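Local coordinates for protein kirola (Actinidia deliciosa, PDB 4IGV) that is a ripening-related kiwifruit allergen of the Bet v 1-like fold, whose physiological role is not established but may, as in relatives, involve binding small hydrophobic ligands, at residues 92-104 and 116-130. Residues are numbered along the deposited sequence; the frame is centred on the assembly and turned at random.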
# COMPACT_ATOMS: atom_id res chain seq x y z
N LEU A 92 -11.07 0.46 -7.83
CA LEU A 92 -11.43 1.36 -6.69
C LEU A 92 -12.07 2.66 -7.11
O LEU A 92 -12.93 3.23 -6.38
CB LEU A 92 -10.21 1.64 -5.80
CG LEU A 92 -9.81 0.54 -4.82
CD1 LEU A 92 -8.38 0.60 -4.35
CD2 LEU A 92 -10.82 0.50 -3.61
N MET A 93 -11.74 3.11 -8.31
CA MET A 93 -12.28 4.36 -8.82
C MET A 93 -13.74 4.23 -9.21
O MET A 93 -14.39 5.21 -9.52
CB MET A 93 -11.46 4.84 -10.02
CG MET A 93 -10.01 5.17 -9.71
SD MET A 93 -9.86 6.61 -8.62
CE MET A 93 -9.65 5.73 -7.09
N GLU A 94 -14.27 3.02 -9.21
CA GLU A 94 -15.69 2.81 -9.45
C GLU A 94 -16.50 3.14 -8.21
O GLU A 94 -17.72 3.29 -8.31
CB GLU A 94 -15.96 1.37 -9.88
CG GLU A 94 -15.38 1.03 -11.25
CD GLU A 94 -15.48 -0.47 -11.58
OE1 GLU A 94 -15.38 -1.31 -10.66
OE2 GLU A 94 -15.66 -0.79 -12.77
N LEU A 95 -15.84 3.20 -7.04
CA LEU A 95 -16.48 3.47 -5.76
C LEU A 95 -16.05 4.76 -5.07
O LEU A 95 -16.85 5.36 -4.34
CB LEU A 95 -16.18 2.30 -4.79
CG LEU A 95 -16.64 0.89 -5.19
CD1 LEU A 95 -16.15 -0.15 -4.19
CD2 LEU A 95 -18.16 0.89 -5.28
N TYR A 96 -14.79 5.16 -5.29
CA TYR A 96 -14.18 6.35 -4.67
C TYR A 96 -13.77 7.36 -5.72
O TYR A 96 -13.19 7.01 -6.74
CB TYR A 96 -12.95 5.92 -3.80
CG TYR A 96 -13.32 4.90 -2.76
CD1 TYR A 96 -13.91 5.26 -1.54
CD2 TYR A 96 -13.13 3.53 -2.99
CE1 TYR A 96 -14.30 4.30 -0.62
CE2 TYR A 96 -13.50 2.57 -2.06
CZ TYR A 96 -14.09 2.96 -0.87
OH TYR A 96 -14.51 1.97 0.02
N LYS A 97 -14.10 8.62 -5.44
CA LYS A 97 -13.66 9.73 -6.25
C LYS A 97 -12.16 9.91 -6.16
O LYS A 97 -11.48 10.14 -7.15
CB LYS A 97 -14.34 11.02 -5.77
CG LYS A 97 -14.01 12.23 -6.63
CD LYS A 97 -14.87 13.39 -6.26
CE LYS A 97 -14.46 14.65 -7.04
NZ LYS A 97 -15.17 15.87 -6.58
N THR A 98 -11.66 9.79 -4.94
CA THR A 98 -10.25 9.89 -4.64
C THR A 98 -9.85 8.89 -3.58
O THR A 98 -10.64 8.52 -2.73
CB THR A 98 -9.84 11.29 -4.14
OG1 THR A 98 -10.42 11.57 -2.88
CG2 THR A 98 -10.28 12.39 -5.09
N PHE A 99 -8.60 8.44 -3.65
CA PHE A 99 -8.07 7.45 -2.72
C PHE A 99 -6.56 7.57 -2.65
O PHE A 99 -5.89 7.47 -3.65
CB PHE A 99 -8.48 6.04 -3.15
CG PHE A 99 -8.65 5.06 -2.00
CD1 PHE A 99 -9.85 4.58 -1.68
CD2 PHE A 99 -7.56 4.66 -1.22
CE1 PHE A 99 -10.02 3.71 -0.62
CE2 PHE A 99 -7.75 3.80 -0.17
CZ PHE A 99 -8.95 3.34 0.10
N ILE A 100 -6.07 7.80 -1.43
CA ILE A 100 -4.65 7.93 -1.14
C ILE A 100 -4.30 6.92 -0.05
O ILE A 100 -5.05 6.71 0.88
CB ILE A 100 -4.32 9.33 -0.58
CG1 ILE A 100 -4.77 10.42 -1.58
CG2 ILE A 100 -2.89 9.42 -0.30
CD1 ILE A 100 -4.28 10.27 -2.78
N ILE A 101 -3.16 6.25 -0.22
CA ILE A 101 -2.66 5.30 0.75
C ILE A 101 -1.27 5.74 1.16
O ILE A 101 -0.40 5.94 0.35
CB ILE A 101 -2.55 3.88 0.15
CG1 ILE A 101 -3.96 3.39 -0.23
CG2 ILE A 101 -1.89 2.88 1.16
CD1 ILE A 101 -3.97 2.01 -0.92
N ILE A 102 -1.09 5.93 2.45
CA ILE A 102 0.20 6.30 3.04
C ILE A 102 0.73 5.14 3.82
O ILE A 102 0.01 4.57 4.67
CB ILE A 102 0.08 7.52 3.97
CG1 ILE A 102 -0.65 8.67 3.32
CG2 ILE A 102 1.47 7.96 4.42
CD1 ILE A 102 -0.99 9.79 4.35
N VAL A 103 1.95 4.75 3.54
CA VAL A 103 2.66 3.70 4.29
C VAL A 103 3.80 4.40 5.03
O VAL A 103 4.59 5.10 4.43
CB VAL A 103 3.29 2.60 3.38
CG1 VAL A 103 3.75 1.42 4.26
CG2 VAL A 103 2.33 2.13 2.31
N GLN A 104 3.86 4.25 6.34
CA GLN A 104 4.91 4.89 7.12
C GLN A 104 5.49 3.91 8.12
O GLN A 104 4.75 3.28 8.87
CB GLN A 104 4.30 6.11 7.86
CG GLN A 104 5.33 6.95 8.51
CD GLN A 104 5.58 6.59 9.95
OE1 GLN A 104 4.63 6.32 10.71
NE2 GLN A 104 6.85 6.59 10.36
N TRP A 116 -0.52 2.12 8.20
CA TRP A 116 -1.25 2.28 6.93
C TRP A 116 -2.35 3.33 7.16
O TRP A 116 -3.14 3.20 8.12
CB TRP A 116 -1.90 0.93 6.57
CG TRP A 116 -0.93 -0.10 6.14
CD1 TRP A 116 -0.36 -1.03 6.93
CD2 TRP A 116 -0.51 -0.39 4.80
NE1 TRP A 116 0.49 -1.83 6.19
CE2 TRP A 116 0.35 -1.49 4.87
CE3 TRP A 116 -0.84 0.12 3.57
CZ2 TRP A 116 0.96 -2.03 3.74
CZ3 TRP A 116 -0.25 -0.40 2.44
CH2 TRP A 116 0.61 -1.51 2.53
N THR A 117 -2.38 4.35 6.33
CA THR A 117 -3.39 5.37 6.39
C THR A 117 -4.06 5.49 5.05
O THR A 117 -3.38 5.65 4.03
CB THR A 117 -2.80 6.73 6.84
OG1 THR A 117 -2.17 6.64 8.08
CG2 THR A 117 -3.90 7.82 6.92
N PHE A 118 -5.39 5.46 5.02
CA PHE A 118 -6.17 5.73 3.84
C PHE A 118 -6.88 7.06 4.01
O PHE A 118 -7.46 7.32 5.05
CB PHE A 118 -7.27 4.71 3.60
CG PHE A 118 -6.83 3.27 3.43
CD1 PHE A 118 -5.54 2.88 3.13
CD2 PHE A 118 -7.80 2.27 3.51
CE1 PHE A 118 -5.23 1.54 2.95
CE2 PHE A 118 -7.48 0.92 3.34
CZ PHE A 118 -6.22 0.59 3.03
N HIS A 119 -6.83 7.90 2.97
CA HIS A 119 -7.68 9.09 2.92
C HIS A 119 -8.47 8.95 1.64
O HIS A 119 -7.90 8.79 0.55
CB HIS A 119 -6.84 10.37 2.82
CG HIS A 119 -6.10 10.71 4.07
ND1 HIS A 119 -6.73 11.33 5.14
CD2 HIS A 119 -4.80 10.60 4.41
CE1 HIS A 119 -5.85 11.50 6.12
NE2 HIS A 119 -4.68 11.07 5.70
N TYR A 120 -9.78 9.03 1.72
CA TYR A 120 -10.60 8.75 0.55
C TYR A 120 -11.85 9.61 0.55
O TYR A 120 -12.27 10.19 1.57
CB TYR A 120 -11.02 7.26 0.52
CG TYR A 120 -11.68 6.75 1.78
CD1 TYR A 120 -13.06 6.86 1.96
CD2 TYR A 120 -10.94 6.22 2.82
CE1 TYR A 120 -13.65 6.45 3.11
CE2 TYR A 120 -11.53 5.80 3.96
CZ TYR A 120 -12.88 5.92 4.10
OH TYR A 120 -13.57 5.51 5.24
N GLU A 121 -12.43 9.70 -0.64
CA GLU A 121 -13.74 10.32 -0.79
C GLU A 121 -14.61 9.38 -1.60
O GLU A 121 -14.23 9.01 -2.71
CB GLU A 121 -13.66 11.69 -1.46
CG GLU A 121 -15.06 12.32 -1.60
CD GLU A 121 -15.14 13.66 -2.27
OE1 GLU A 121 -14.12 14.35 -2.41
OE2 GLU A 121 -16.27 13.99 -2.69
N LYS A 122 -15.76 9.00 -1.02
CA LYS A 122 -16.70 8.08 -1.65
C LYS A 122 -17.45 8.76 -2.77
O LYS A 122 -17.70 9.96 -2.68
CB LYS A 122 -17.73 7.58 -0.66
CG LYS A 122 -17.19 6.91 0.58
CD LYS A 122 -18.36 6.67 1.53
CE LYS A 122 -17.97 6.05 2.81
NZ LYS A 122 -19.22 5.84 3.59
N LEU A 123 -17.85 8.00 -3.79
CA LEU A 123 -18.71 8.58 -4.84
C LEU A 123 -20.16 8.80 -4.37
O LEU A 123 -20.83 9.71 -4.88
CB LEU A 123 -18.69 7.73 -6.11
CG LEU A 123 -17.40 7.74 -6.92
CD1 LEU A 123 -17.41 6.62 -7.98
CD2 LEU A 123 -17.17 9.11 -7.55
N LYS A 124 -20.61 7.95 -3.44
CA LYS A 124 -21.99 7.95 -2.90
C LYS A 124 -21.96 7.63 -1.40
O LYS A 124 -21.04 6.95 -0.94
CB LYS A 124 -22.85 6.90 -3.62
CG LYS A 124 -22.84 7.03 -5.13
CD LYS A 124 -24.02 6.29 -5.76
CE LYS A 124 -24.51 6.98 -7.03
NZ LYS A 124 -25.88 6.54 -7.41
N GLU A 125 -22.96 8.09 -0.65
CA GLU A 125 -22.98 7.91 0.81
C GLU A 125 -23.01 6.44 1.21
O GLU A 125 -22.41 6.04 2.23
CB GLU A 125 -24.12 8.71 1.49
CG GLU A 125 -23.66 9.41 2.80
CD GLU A 125 -23.29 10.90 2.62
OE1 GLU A 125 -24.06 11.65 1.98
OE2 GLU A 125 -22.24 11.33 3.16
N ASP A 126 -23.64 5.60 0.39
CA ASP A 126 -23.78 4.19 0.73
C ASP A 126 -22.56 3.31 0.36
O ASP A 126 -22.56 2.11 0.62
CB ASP A 126 -25.06 3.61 0.14
CG ASP A 126 -25.04 3.53 -1.37
OD1 ASP A 126 -24.10 4.04 -2.00
OD2 ASP A 126 -26.03 2.96 -1.91
N VAL A 127 -21.53 3.91 -0.23
CA VAL A 127 -20.31 3.19 -0.51
C VAL A 127 -19.70 2.77 0.82
O VAL A 127 -19.72 3.53 1.78
CB VAL A 127 -19.30 4.03 -1.33
CG1 VAL A 127 -17.87 3.42 -1.27
CG2 VAL A 127 -19.78 4.18 -2.77
N GLU A 128 -19.19 1.56 0.89
CA GLU A 128 -18.67 1.03 2.15
C GLU A 128 -17.35 1.71 2.51
O GLU A 128 -16.63 2.19 1.61
CB GLU A 128 -18.45 -0.48 2.04
CG GLU A 128 -19.71 -1.28 1.79
CD GLU A 128 -19.50 -2.80 1.87
OE1 GLU A 128 -18.35 -3.24 2.11
OE2 GLU A 128 -20.48 -3.55 1.69
N GLU A 129 -17.02 1.76 3.80
CA GLU A 129 -15.65 2.10 4.20
C GLU A 129 -14.74 0.94 3.70
O GLU A 129 -15.17 -0.22 3.63
CB GLU A 129 -15.46 2.28 5.71
CG GLU A 129 -16.32 3.27 6.47
CD GLU A 129 -16.91 4.39 5.66
OE1 GLU A 129 -16.14 5.15 5.03
OE2 GLU A 129 -18.17 4.55 5.71
N PRO A 130 -13.49 1.24 3.36
CA PRO A 130 -12.58 0.27 2.72
C PRO A 130 -11.92 -0.70 3.70
O PRO A 130 -10.68 -0.93 3.69
CB PRO A 130 -11.57 1.17 2.01
CG PRO A 130 -11.54 2.41 2.83
CD PRO A 130 -12.94 2.61 3.33
O HOH W 1 -17.53 15.60 -4.14
O HOH W 2 -11.59 14.01 -2.63
O HOH W 3 0.43 5.99 7.49
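With CG anti to its carbonyl carbon (chi1 -56°), Tyr96 sends its ring against the loop that follows strand 112-122, and Tyr96 OH donates to Glu128 O at 2.7 Å. Tyr120, its CG placed between the backbone N and the carbonyl carbon (chi1 53°), meets that ring obliquely, Tyr120 CD1 lying 3.8 Å from Tyr96 CE1, while its own hydroxyl reaches the anti lone pair of Glu129 OE1. The other oxygen of this carboxylate takes a salt bridge from Lys122 NZ, which also bonds Val127 O, so the loop is tied back to the strand. Phe99 carries the aromatic cluster onward: Tyr120 CB sits over its face, and the edge of Phe99 meets the face of Phe118, Phe99 CE2 lying 3.8 Å from Phe118 CG. Farther along, Val103 CG2 covers the six-membered ring of Trp116. A classic beta bulge sets Lys97 and Thr98 against Glu121; Glu121 O accepts from Lys97 N at 2.8 Å and only weakly from Thr98 N. Backbone hydrogen bonds then join the antiparallel strands at the pairs Thr98-Glu121, Ile100-His119 and Ile102-Thr117. The aromatic side faces helix 131-145, where Trp116 NE1 bonds Thr141 OG1; strands 82-88 and 4-12 flank the hairpin within the curved Bet v 1 sheet.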